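Local coordinates for ferredoxin (Thauera aromatica, PDB 1RGV), which carries two [4Fe-4S] clusters and serves as an electron donor, passing electrons to 4-hydroxybenzoyl-CoA reductase, at residues Ile32-Phe44 with Tyr64-Leu78. Residues are numbered along the deposited sequence; the frame is centred on the assembly and turned at random.
Sequences IDPTKCSECVGAF and YRETREELQEKYDRL. With SF4 (iron/sulfur cluster), chain C.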
loop_
_atom_site.group_PDB
_atom_site.type_symbol
_atom_site.label_atom_id
_atom_site.label_comp_id
_atom_site.label_asym_id
_atom_site.label_seq_id
_atom_site.Cartn_x
_atom_site.Cartn_y
_atom_site.Cartn_z
ATOM N N ILE A 32 -1.312 -6.727 0.680
ATOM C CA ILE A 32 -0.213 -5.808 0.401
ATOM C C ILE A 32 1.112 -6.447 0.812
ATOM O O ILE A 32 1.203 -7.085 1.862
ATOM C CB ILE A 32 -0.355 -4.478 1.183
ATOM C CG1 ILE A 32 -1.487 -3.637 0.594
ATOM C CG2 ILE A 32 0.966 -3.709 1.160
ATOM C CD1 ILE A 32 -1.709 -2.322 1.332
ATOM N N ASP A 33 2.135 -6.281 -0.019
ATOM C CA ASP A 33 3.442 -6.830 0.290
ATOM C C ASP A 33 4.168 -5.754 1.079
ATOM O O ASP A 33 4.581 -4.739 0.518
ATOM C CB ASP A 33 4.214 -7.130 -0.994
ATOM C CG ASP A 33 5.461 -7.973 -0.745
ATOM O OD1 ASP A 33 6.136 -7.750 0.288
ATOM O OD2 ASP A 33 5.766 -8.848 -1.592
ATOM N N PRO A 34 4.324 -5.950 2.396
ATOM C CA PRO A 34 5.014 -4.948 3.216
ATOM C C PRO A 34 6.392 -4.601 2.651
ATOM O O PRO A 34 6.939 -3.526 2.913
ATOM C CB PRO A 34 5.078 -5.611 4.597
ATOM C CG PRO A 34 5.044 -7.072 4.282
ATOM C CD PRO A 34 4.023 -7.157 3.182
ATOM N N THR A 35 6.928 -5.522 1.860
ATOM C CA THR A 35 8.229 -5.361 1.223
ATOM C C THR A 35 8.226 -4.297 0.123
ATOM O O THR A 35 9.221 -3.596 -0.080
ATOM C CB THR A 35 8.685 -6.710 0.626
ATOM O OG1 THR A 35 9.331 -7.474 1.647
ATOM C CG2 THR A 35 9.622 -6.515 -0.560
ATOM N N LYS A 36 7.100 -4.175 -0.575
ATOM C CA LYS A 36 6.979 -3.224 -1.670
ATOM C C LYS A 36 6.222 -1.941 -1.328
ATOM O O LYS A 36 6.264 -0.974 -2.094
ATOM C CB LYS A 36 6.308 -3.911 -2.860
ATOM C CG LYS A 36 6.983 -5.210 -3.259
ATOM C CD LYS A 36 6.183 -5.940 -4.321
ATOM C CE LYS A 36 6.747 -7.332 -4.589
ATOM N NZ LYS A 36 5.925 -8.088 -5.580
ATOM N N CYS A 37 5.534 -1.917 -0.192
ATOM C CA CYS A 37 4.779 -0.724 0.178
ATOM C C CYS A 37 5.634 0.321 0.875
ATOM O O CYS A 37 6.078 0.116 2.003
ATOM C CB CYS A 37 3.597 -1.090 1.080
ATOM S SG CYS A 37 2.658 0.341 1.688
ATOM N N SER A 38 5.855 1.446 0.197
ATOM C CA SER A 38 6.649 2.541 0.751
ATOM C C SER A 38 5.717 3.646 1.232
ATOM O O SER A 38 6.152 4.766 1.514
ATOM C CB SER A 38 7.586 3.112 -0.316
ATOM O OG SER A 38 6.852 3.774 -1.333
ATOM N N GLU A 39 4.431 3.321 1.318
ATOM C CA GLU A 39 3.420 4.281 1.743
ATOM C C GLU A 39 3.378 5.459 0.775
ATOM O O GLU A 39 3.004 6.575 1.142
ATOM C CB GLU A 39 3.703 4.748 3.177
ATOM C CG GLU A 39 3.431 3.653 4.204
ATOM C CD GLU A 39 3.607 4.112 5.632
ATOM O OE1 GLU A 39 3.075 5.189 5.977
ATOM O OE2 GLU A 39 4.267 3.389 6.413
ATOM N N CYS A 40 3.758 5.180 -0.470
ATOM C CA CYS A 40 3.786 6.167 -1.541
ATOM C C CYS A 40 4.895 7.209 -1.436
ATOM O O CYS A 40 5.018 8.063 -2.318
ATOM C CB CYS A 40 2.431 6.872 -1.655
ATOM S SG CYS A 40 1.214 5.963 -2.628
ATOM N N VAL A 41 5.699 7.158 -0.375
ATOM C CA VAL A 41 6.789 8.126 -0.247
ATOM C C VAL A 41 7.712 7.883 -1.434
ATOM O O VAL A 41 7.863 6.744 -1.886
ATOM C CB VAL A 41 7.596 7.949 1.061
ATOM C CG1 VAL A 41 6.650 7.815 2.236
ATOM C CG2 VAL A 41 8.515 6.749 0.957
ATOM N N GLY A 42 8.322 8.945 -1.942
ATOM C CA GLY A 42 9.190 8.794 -3.093
ATOM C C GLY A 42 8.353 8.809 -4.358
ATOM O O GLY A 42 8.882 8.717 -5.466
ATOM N N ALA A 43 7.037 8.931 -4.192
ATOM C CA ALA A 43 6.117 8.964 -5.323
ATOM C C ALA A 43 5.049 10.037 -5.156
ATOM O O ALA A 43 4.828 10.835 -6.064
ATOM C CB ALA A 43 5.461 7.604 -5.503
ATOM N N PHE A 44 4.382 10.057 -4.005
ATOM C CA PHE A 44 3.336 11.047 -3.750
ATOM C C PHE A 44 3.358 11.541 -2.317
ATOM O O PHE A 44 4.147 11.067 -1.501
ATOM C CB PHE A 44 1.947 10.466 -4.027
ATOM C CG PHE A 44 1.760 9.971 -5.426
ATOM C CD1 PHE A 44 2.110 8.671 -5.766
ATOM C CD2 PHE A 44 1.231 10.805 -6.404
ATOM C CE1 PHE A 44 1.934 8.206 -7.060
ATOM C CE2 PHE A 44 1.051 10.352 -7.700
ATOM C CZ PHE A 44 1.402 9.048 -8.031
ATOM N N TYR A 64 4.935 -2.923 10.955
ATOM C CA TYR A 64 5.930 -2.215 10.159
ATOM C C TYR A 64 5.818 -0.704 10.297
ATOM O O TYR A 64 5.362 -0.029 9.373
ATOM C CB TYR A 64 5.799 -2.581 8.678
ATOM C CG TYR A 64 5.983 -4.046 8.375
ATOM C CD1 TYR A 64 4.949 -4.957 8.583
ATOM C CD2 TYR A 64 7.196 -4.526 7.882
ATOM C CE1 TYR A 64 5.119 -6.310 8.305
ATOM C CE2 TYR A 64 7.378 -5.876 7.602
ATOM C CZ TYR A 64 6.338 -6.760 7.817
ATOM O OH TYR A 64 6.523 -8.097 7.562
ATOM N N ARG A 65 6.233 -0.174 11.442
ATOM C CA ARG A 65 6.192 1.266 11.657
ATOM C C ARG A 65 7.520 1.848 11.184
ATOM O O ARG A 65 8.390 2.188 11.986
ATOM C CB ARG A 65 5.987 1.576 13.133
ATOM C CG ARG A 65 4.816 0.852 13.744
ATOM C CD ARG A 65 4.800 1.078 15.241
ATOM N NE ARG A 65 3.894 0.170 15.934
ATOM C CZ ARG A 65 3.802 0.091 17.257
ATOM N NH1 ARG A 65 4.561 0.870 18.020
ATOM N NH2 ARG A 65 2.956 -0.763 17.817
ATOM N N GLU A 66 7.665 1.957 9.869
ATOM C CA GLU A 66 8.883 2.470 9.261
ATOM C C GLU A 66 8.977 3.992 9.274
ATOM O O GLU A 66 7.997 4.689 9.544
ATOM C CB GLU A 66 8.976 1.951 7.830
ATOM C CG GLU A 66 8.995 0.436 7.763
ATOM C CD GLU A 66 8.566 -0.097 6.416
ATOM O OE1 GLU A 66 7.367 0.021 6.090
ATOM O OE2 GLU A 66 9.426 -0.631 5.684
ATOM N N THR A 67 10.173 4.500 8.990
ATOM C CA THR A 67 10.413 5.937 8.954
ATOM C C THR A 67 10.430 6.392 7.494
ATOM O O THR A 67 10.629 5.579 6.586
ATOM C CB THR A 67 11.771 6.301 9.617
ATOM O OG1 THR A 67 12.855 5.794 8.825
ATOM C CG2 THR A 67 11.854 5.702 11.013
ATOM N N ARG A 68 10.215 7.685 7.272
ATOM C CA ARG A 68 10.213 8.222 5.915
ATOM C C ARG A 68 11.545 7.924 5.234
ATOM O O ARG A 68 11.596 7.669 4.032
ATOM C CB ARG A 68 9.952 9.732 5.941
ATOM C CG ARG A 68 8.616 10.103 6.572
ATOM C CD ARG A 68 8.379 11.609 6.584
ATOM N NE ARG A 68 7.159 11.960 7.314
ATOM C CZ ARG A 68 6.705 13.202 7.473
ATOM N NH1 ARG A 68 7.364 14.231 6.954
ATOM N NH2 ARG A 68 5.585 13.413 8.157
ATOM N N GLU A 69 12.622 7.949 6.010
ATOM C CA GLU A 69 13.944 7.663 5.472
ATOM C C GLU A 69 13.946 6.222 4.967
ATOM O O GLU A 69 14.304 5.953 3.818
ATOM C CB GLU A 69 15.001 7.852 6.562
ATOM C CG GLU A 69 14.932 9.222 7.232
ATOM C CD GLU A 69 15.941 9.390 8.360
ATOM O OE1 GLU A 69 15.880 8.612 9.340
ATOM O OE2 GLU A 69 16.794 10.302 8.267
ATOM N N GLU A 70 13.528 5.304 5.832
ATOM C CA GLU A 70 13.461 3.889 5.482
ATOM C C GLU A 70 12.560 3.706 4.268
ATOM O O GLU A 70 12.927 3.045 3.296
ATOM C CB GLU A 70 12.893 3.081 6.647
ATOM C CG GLU A 70 13.746 3.093 7.893
ATOM C CD GLU A 70 13.090 2.354 9.037
ATOM O OE1 GLU A 70 12.044 2.830 9.531
ATOM O OE2 GLU A 70 13.614 1.293 9.439
ATOM N N LEU A 71 11.373 4.297 4.341
ATOM C CA LEU A 71 10.401 4.206 3.261
ATOM C C LEU A 71 10.982 4.741 1.957
ATOM O O LEU A 71 10.864 4.102 0.910
ATOM C CB LEU A 71 9.134 4.974 3.643
ATOM C CG LEU A 71 8.348 4.353 4.802
ATOM C CD1 LEU A 71 7.339 5.346 5.345
ATOM C CD2 LEU A 71 7.671 3.076 4.320
ATOM N N GLN A 72 11.615 5.908 2.030
ATOM C CA GLN A 72 12.226 6.524 0.857
ATOM C C GLN A 72 13.245 5.561 0.254
ATOM O O GLN A 72 13.313 5.389 -0.966
ATOM C CB GLN A 72 12.921 7.833 1.248
ATOM C CG GLN A 72 13.635 8.529 0.099
ATOM C CD GLN A 72 12.687 8.998 -0.986
ATOM O OE1 GLN A 72 11.851 9.876 -0.761
ATOM N NE2 GLN A 72 12.811 8.414 -2.174
ATOM N N GLU A 73 14.028 4.931 1.126
ATOM C CA GLU A 73 15.051 3.979 0.707
ATOM C C GLU A 73 14.440 2.740 0.058
ATOM O O GLU A 73 14.985 2.196 -0.910
ATOM C CB GLU A 73 15.912 3.590 1.912
ATOM C CG GLU A 73 16.748 4.753 2.438
ATOM C CD GLU A 73 17.491 4.428 3.723
ATOM O OE1 GLU A 73 18.101 3.340 3.796
ATOM O OE2 GLU A 73 17.474 5.266 4.654
ATOM N N LYS A 74 13.301 2.300 0.588
ATOM C CA LYS A 74 12.611 1.133 0.053
ATOM C C LYS A 74 12.117 1.454 -1.356
ATOM O O LYS A 74 12.163 0.611 -2.255
ATOM C CB LYS A 74 11.421 0.763 0.945
ATOM C CG LYS A 74 10.713 -0.512 0.514
ATOM C CD LYS A 74 9.392 -0.717 1.240
ATOM C CE LYS A 74 9.576 -0.845 2.742
ATOM N NZ LYS A 74 8.307 -1.235 3.414
ATOM N N TYR A 75 11.648 2.685 -1.537
ATOM C CA TYR A 75 11.136 3.141 -2.823
ATOM C C TYR A 75 12.170 2.979 -3.933
ATOM O O TYR A 75 11.875 2.434 -5.003
ATOM C CB TYR A 75 10.723 4.614 -2.738
ATOM C CG TYR A 75 10.203 5.157 -4.047
ATOM C CD1 TYR A 75 8.906 4.878 -4.476
ATOM C CD2 TYR A 75 11.031 5.893 -4.894
ATOM C CE1 TYR A 75 8.449 5.315 -5.714
ATOM C CE2 TYR A 75 10.585 6.332 -6.134
ATOM C CZ TYR A 75 9.297 6.040 -6.538
ATOM O OH TYR A 75 8.859 6.472 -7.768
ATOM N N ASP A 76 13.381 3.465 -3.671
ATOM C CA ASP A 76 14.470 3.399 -4.638
ATOM C C ASP A 76 14.844 1.966 -5.009
ATOM O O ASP A 76 14.946 1.627 -6.193
ATOM C CB ASP A 76 15.694 4.128 -4.083
ATOM C CG ASP A 76 15.383 5.555 -3.679
ATOM O OD1 ASP A 76 14.853 6.310 -4.523
ATOM O OD2 ASP A 76 15.671 5.921 -2.518
ATOM N N ARG A 77 15.046 1.125 -3.998
ATOM C CA ARG A 77 15.407 -0.267 -4.231
ATOM C C ARG A 77 14.450 -0.921 -5.227
ATOM O O ARG A 77 14.775 -1.934 -5.844
ATOM C CB ARG A 77 15.392 -1.045 -2.909
ATOM C CG ARG A 77 16.244 -0.421 -1.807
ATOM C CD ARG A 77 16.459 -1.352 -0.600
ATOM N NE ARG A 77 15.224 -1.692 0.110
ATOM C CZ ARG A 77 14.373 -2.650 -0.258
ATOM N NH1 ARG A 77 14.615 -3.383 -1.341
ATOM N NH2 ARG A 77 13.274 -2.874 0.455
ATOM N N LEU A 78 13.274 -0.325 -5.394
ATOM C CA LEU A 78 12.265 -0.865 -6.294
ATOM C C LEU A 78 12.306 -0.284 -7.702
ATOM O O LEU A 78 11.966 -0.967 -8.664
ATOM C CB LEU A 78 10.878 -0.651 -5.686
ATOM C CG LEU A 78 10.622 -1.420 -4.386
ATOM C CD1 LEU A 78 9.463 -0.797 -3.632
ATOM C CD2 LEU A 78 10.350 -2.882 -4.708
HETATM FE FE1 SF4 C . 1.206 1.054 -3.053
HETATM FE FE2 SF4 C . -0.849 1.966 -1.326
HETATM FE FE3 SF4 C . 1.627 1.254 -0.401
HETATM FE FE4 SF4 C . 1.265 3.552 -1.937
HETATM S S1 SF4 C . 0.363 3.079 0.211
HETATM S S2 SF4 C . 2.785 2.115 -1.949
HETATM S S3 SF4 C . -0.386 2.850 -3.264
HETATM S S4 SF4 C . 0.214 -0.078 -1.290
#
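Lys74, on helix 68-78, reaches two backbone carbonyls of segment 32-44, which runs from strand 31-32 into a cluster-binding loop of a two-cluster [4Fe-4S] ferredoxin, and so ties the C-terminal helix to the shell of one cluster. Its NZ donates to Pro34 O (2.7 Å) almost in line with that C=O bond, at 176°, and to Cys37 O (3.0 Å) from well above the carbonyl plane. A salt bridge to the syn lone pair of Glu66 OE2 (2.6 Å) completes the grip on the ammonium group. The chain leaves the helix with CG anti to the backbone N (chi1 -175°) and bends at chi3, which brings NZ between the loop and Glu66. With alanine in place of Lys74, the carbonyls of Pro34 and Cys37 would probably lose this donor and Glu66 OE2 its salt-bridge partner. The N-terminal amine of Ala1 gives Glu66 OE1 and Glu39 OE2, two nearby like charges, a shared partner.

Leu71 packs on the type I' turn Ser38-Val41: its CD2 methyl lies by the carbonyl Ser38 O, and Val41 CG2 meets Leu71 CB (3.3 Å), the two side chains crossing at about a right angle. Two rings take CH-pi contacts on a face. Pro34 CB sits over the centre of Tyr64, 3.7 Å from its centroid, and Gly42 CA lies over the face of Tyr75, 3.9 Å from its centroid. Ser38 OG, hydrogen-bonded to Asn20 OD1, meets the edge of Tyr75.

Behind this surface the same loop holds the cluster: Cys40 SG binds iron FE4, and Cys37, whose O accepts from Lys74, binds iron FE3 through SG at 2.5 Å.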